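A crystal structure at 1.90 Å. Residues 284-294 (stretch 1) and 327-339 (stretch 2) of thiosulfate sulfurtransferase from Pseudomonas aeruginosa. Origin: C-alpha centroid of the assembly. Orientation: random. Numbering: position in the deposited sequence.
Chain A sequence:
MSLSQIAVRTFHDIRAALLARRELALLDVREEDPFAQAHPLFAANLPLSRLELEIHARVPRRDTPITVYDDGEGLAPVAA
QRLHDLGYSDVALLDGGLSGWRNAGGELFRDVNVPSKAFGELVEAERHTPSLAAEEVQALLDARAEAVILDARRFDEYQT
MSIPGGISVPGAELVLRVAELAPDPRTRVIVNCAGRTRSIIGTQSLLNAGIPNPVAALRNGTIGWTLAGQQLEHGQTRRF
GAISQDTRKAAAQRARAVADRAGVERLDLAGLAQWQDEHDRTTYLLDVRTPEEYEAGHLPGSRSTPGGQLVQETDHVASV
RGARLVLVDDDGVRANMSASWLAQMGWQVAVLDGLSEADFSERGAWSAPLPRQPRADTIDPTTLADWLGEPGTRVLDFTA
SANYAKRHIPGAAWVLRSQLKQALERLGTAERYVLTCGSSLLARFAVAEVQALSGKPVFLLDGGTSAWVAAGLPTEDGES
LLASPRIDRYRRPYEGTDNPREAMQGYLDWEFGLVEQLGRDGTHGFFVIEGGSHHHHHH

Stretch 1 (284-294) YLLDVRTPEEY
Stretch 2, residues 327-339: LVDDDGVRANMSA

Two parallel strand ends, joined in register, run into a network of charged side chains that is buried at its arginines and opens to solvent at Asp330, tying the loop and helix start after one strand to those after the other. Leu286 pairs with Leu327 (CA to CA 5.0 Å) and Asp287 with Val328 (CA to CA 4.5 Å). Val328 N donates to Leu286 O at 2.8 Å, and Val288 N to Val328 O at 3.1 Å, so Val328 is gripped on both its polar backbone atoms. Strand torsions hold through Asp287 (-98/113) and Val328 (-115/137); Val288 turns to -90/8, Asp330 to -125/29. Helices start at Pro291 and Arg334.

Of 591 Å² buried in all, Val288 (96 Å²) and Val328 (88 Å²) have the most area covered. Leu286 and Leu327, both m,t, share one face, with Leu286 CB 3.9 Å from Leu327 CD2. Val328 (t) meets Leu285 (t,p), whose CD1 lies 3.8 Å from Val328 CG2. Val288 (m) points toward the second stretch: CG1 is 4.1 Å from Leu327 CD1, and CG2 packs against the helix start, 3.6 Å from Ala335 N.

Beyond the strands, each arginine is held by carboxylates from both stretches. Arg289 (m,t,m, chi4 157°) sets NH2 2.8 Å from Asp287 (t) OD2 and NH1 3.1 Å from Asp330 OD2. Arg334 (m,t,m, chi4 -169°) bonds Asp331 OD1 through NE at 2.7 Å and clamps Glu293 (m,t): NH1 to OE1 2.7 Å, NH2 to OE2 3.0 Å. Asp330 and Asp331 are both p. Arg289 CG covers one face of this guanidinium, 3.3 Å from Arg334 NH2, while Glu293 OE1 lies at its edge.

Thr290 OG1 (p) caps the helix through a weak bond from Glu293 N at 3.3 Å. Glu293 OE2 and Asp330 OD1, like charges 4.1 Å apart, both meet Arg334 NH2; a water donates to Glu293 OE2 (2.7 Å) and Asp330 OD2 (2.6 Å).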

# COMPACT_ATOMS: atom_id res chain seq x y z
N TYR A 284 12.23 -0.98 10.24
CA TYR A 284 11.41 -1.90 9.46
C TYR A 284 12.32 -2.84 8.66
O TYR A 284 13.15 -2.38 7.89
CB TYR A 284 10.54 -1.13 8.46
CG TYR A 284 9.55 -0.14 9.04
CD1 TYR A 284 8.37 -0.56 9.65
CD2 TYR A 284 9.78 1.24 8.93
CE1 TYR A 284 7.43 0.36 10.12
CE2 TYR A 284 8.84 2.16 9.41
CZ TYR A 284 7.68 1.72 10.00
OH TYR A 284 6.76 2.63 10.46
N LEU A 285 12.16 -4.14 8.85
CA LEU A 285 12.94 -5.14 8.12
C LEU A 285 12.05 -5.60 6.97
O LEU A 285 11.06 -6.29 7.19
CB LEU A 285 13.29 -6.32 9.03
CG LEU A 285 14.12 -7.45 8.42
CD1 LEU A 285 15.45 -6.89 7.90
CD2 LEU A 285 14.36 -8.52 9.47
N LEU A 286 12.41 -5.23 5.75
CA LEU A 286 11.60 -5.53 4.57
C LEU A 286 12.26 -6.36 3.45
O LEU A 286 13.37 -6.06 3.03
CB LEU A 286 11.10 -4.22 3.98
CG LEU A 286 10.58 -3.20 5.01
CD1 LEU A 286 10.36 -1.86 4.33
CD2 LEU A 286 9.29 -3.71 5.63
N ASP A 287 11.54 -7.37 2.97
CA ASP A 287 11.99 -8.27 1.90
C ASP A 287 11.38 -7.78 0.58
O ASP A 287 10.17 -7.86 0.39
CB ASP A 287 11.50 -9.70 2.20
CG ASP A 287 12.14 -10.75 1.30
OD1 ASP A 287 12.22 -10.54 0.07
OD2 ASP A 287 12.54 -11.81 1.84
N VAL A 288 12.23 -7.30 -0.33
CA VAL A 288 11.75 -6.77 -1.61
C VAL A 288 11.62 -7.75 -2.79
O VAL A 288 11.35 -7.33 -3.92
CB VAL A 288 12.63 -5.58 -2.07
CG1 VAL A 288 12.57 -4.46 -1.03
CG2 VAL A 288 14.08 -6.03 -2.28
N ARG A 289 11.80 -9.04 -2.53
CA ARG A 289 11.68 -10.04 -3.58
C ARG A 289 10.20 -10.32 -3.88
O ARG A 289 9.32 -9.70 -3.28
CB ARG A 289 12.38 -11.34 -3.14
CG ARG A 289 13.84 -11.15 -2.76
CD ARG A 289 14.39 -12.44 -2.16
NE ARG A 289 13.64 -12.81 -0.96
CZ ARG A 289 13.57 -14.04 -0.47
NH1 ARG A 289 14.20 -15.03 -1.08
NH2 ARG A 289 12.84 -14.28 0.61
N THR A 290 9.93 -11.24 -4.80
CA THR A 290 8.56 -11.59 -5.16
C THR A 290 7.87 -12.29 -3.98
O THR A 290 8.54 -12.82 -3.10
CB THR A 290 8.49 -12.53 -6.38
OG1 THR A 290 9.11 -13.79 -6.05
CG2 THR A 290 9.19 -11.91 -7.58
N PRO A 291 6.53 -12.28 -3.95
CA PRO A 291 5.81 -12.94 -2.86
C PRO A 291 6.16 -14.43 -2.76
O PRO A 291 6.31 -14.97 -1.67
CB PRO A 291 4.34 -12.72 -3.25
CG PRO A 291 4.38 -11.37 -3.91
CD PRO A 291 5.61 -11.50 -4.80
N GLU A 292 6.31 -15.07 -3.92
CA GLU A 292 6.64 -16.50 -3.98
C GLU A 292 7.97 -16.81 -3.31
O GLU A 292 8.07 -17.77 -2.54
CB GLU A 292 6.69 -16.97 -5.44
CG GLU A 292 5.36 -16.97 -6.19
CD GLU A 292 4.81 -15.57 -6.48
OE1 GLU A 292 5.60 -14.64 -6.70
OE2 GLU A 292 3.57 -15.42 -6.49
N GLU A 293 8.99 -16.01 -3.60
CA GLU A 293 10.30 -16.20 -3.01
C GLU A 293 10.23 -16.03 -1.50
O GLU A 293 10.80 -16.81 -0.75
CB GLU A 293 11.29 -15.20 -3.61
CG GLU A 293 11.65 -15.48 -5.05
CD GLU A 293 12.39 -14.33 -5.68
OE1 GLU A 293 11.74 -13.31 -6.00
OE2 GLU A 293 13.62 -14.43 -5.85
N TYR A 294 9.52 -14.98 -1.08
CA TYR A 294 9.36 -14.70 0.34
C TYR A 294 8.77 -15.91 1.07
O TYR A 294 9.34 -16.38 2.05
CB TYR A 294 8.43 -13.49 0.53
CG TYR A 294 8.13 -13.17 1.98
CD1 TYR A 294 9.01 -12.39 2.73
CD2 TYR A 294 6.98 -13.65 2.60
CE1 TYR A 294 8.75 -12.11 4.08
CE2 TYR A 294 6.71 -13.38 3.94
CZ TYR A 294 7.60 -12.61 4.67
OH TYR A 294 7.34 -12.33 6.00
N LEU A 327 16.58 -3.31 3.93
CA LEU A 327 16.06 -4.14 2.84
C LEU A 327 16.79 -5.45 2.58
O LEU A 327 18.03 -5.51 2.60
CB LEU A 327 16.02 -3.31 1.55
CG LEU A 327 15.29 -1.97 1.62
CD1 LEU A 327 15.09 -1.43 0.20
CD2 LEU A 327 13.93 -2.14 2.32
N VAL A 328 16.00 -6.48 2.32
CA VAL A 328 16.50 -7.83 2.07
C VAL A 328 16.23 -8.36 0.66
O VAL A 328 15.14 -8.19 0.11
CB VAL A 328 15.85 -8.84 3.05
CG1 VAL A 328 16.38 -10.26 2.78
CG2 VAL A 328 16.13 -8.43 4.49
N ASP A 329 17.24 -9.00 0.08
CA ASP A 329 17.11 -9.66 -1.22
C ASP A 329 18.23 -10.70 -1.26
O ASP A 329 19.10 -10.71 -0.39
CB ASP A 329 17.20 -8.68 -2.41
CG ASP A 329 18.62 -8.32 -2.82
OD1 ASP A 329 19.58 -9.07 -2.52
OD2 ASP A 329 18.78 -7.27 -3.49
N ASP A 330 18.19 -11.59 -2.25
CA ASP A 330 19.20 -12.64 -2.37
C ASP A 330 19.86 -12.59 -3.74
O ASP A 330 20.33 -13.61 -4.24
CB ASP A 330 18.56 -14.01 -2.16
CG ASP A 330 17.38 -14.27 -3.11
OD1 ASP A 330 17.19 -13.49 -4.07
OD2 ASP A 330 16.64 -15.25 -2.90
N ASP A 331 19.90 -11.40 -4.33
CA ASP A 331 20.46 -11.23 -5.67
C ASP A 331 21.44 -10.07 -5.81
O ASP A 331 22.20 -10.01 -6.78
CB ASP A 331 19.32 -11.03 -6.66
CG ASP A 331 18.38 -9.92 -6.24
OD1 ASP A 331 17.50 -10.18 -5.39
OD2 ASP A 331 18.53 -8.78 -6.74
N GLY A 332 21.41 -9.13 -4.87
CA GLY A 332 22.31 -7.99 -4.93
C GLY A 332 21.87 -6.87 -5.86
O GLY A 332 22.64 -5.96 -6.14
N VAL A 333 20.63 -6.93 -6.34
CA VAL A 333 20.11 -5.89 -7.23
C VAL A 333 18.85 -5.22 -6.71
O VAL A 333 18.80 -4.00 -6.56
CB VAL A 333 19.78 -6.47 -8.63
CG1 VAL A 333 19.14 -5.38 -9.50
CG2 VAL A 333 21.05 -6.99 -9.31
N ARG A 334 17.82 -6.02 -6.44
CA ARG A 334 16.53 -5.51 -5.98
C ARG A 334 16.54 -4.61 -4.76
O ARG A 334 15.95 -3.53 -4.77
CB ARG A 334 15.57 -6.68 -5.79
CG ARG A 334 15.25 -7.37 -7.11
CD ARG A 334 14.31 -8.55 -6.94
NE ARG A 334 14.98 -9.69 -6.31
CZ ARG A 334 14.45 -10.91 -6.24
NH1 ARG A 334 13.25 -11.15 -6.76
NH2 ARG A 334 15.13 -11.89 -5.67
N ALA A 335 17.21 -5.05 -3.69
CA ALA A 335 17.28 -4.25 -2.48
C ALA A 335 18.08 -2.97 -2.74
O ALA A 335 17.67 -1.89 -2.31
CB ALA A 335 17.92 -5.06 -1.35
N ASN A 336 19.20 -3.08 -3.45
CA ASN A 336 20.01 -1.90 -3.74
C ASN A 336 19.23 -0.85 -4.53
O ASN A 336 19.29 0.34 -4.21
CB ASN A 336 21.28 -2.27 -4.53
CG ASN A 336 22.38 -2.83 -3.64
OD1 ASN A 336 22.63 -2.32 -2.54
ND2 ASN A 336 23.06 -3.86 -4.13
N MSE A 337 18.53 -1.28 -5.58
CA MSE A 337 17.76 -0.35 -6.39
C MSE A 337 16.61 0.28 -5.61
O MSE A 337 16.42 1.50 -5.65
CB MSE A 337 17.21 -1.03 -7.65
CG MSE A 337 18.24 -1.37 -8.72
SE MSE A 337 19.46 0.07 -9.22
CE MSE A 337 18.18 1.40 -9.86
N SER A 338 15.85 -0.54 -4.89
CA SER A 338 14.73 -0.03 -4.11
C SER A 338 15.21 0.95 -3.04
O SER A 338 14.58 1.98 -2.80
CB SER A 338 13.96 -1.19 -3.46
OG SER A 338 13.37 -2.02 -4.44
N ALA A 339 16.33 0.61 -2.40
CA ALA A 339 16.90 1.47 -1.37
C ALA A 339 17.33 2.82 -1.96
O ALA A 339 17.15 3.86 -1.33
CB ALA A 339 18.10 0.78 -0.72
O HOH W 1 15.01 -16.40 -4.59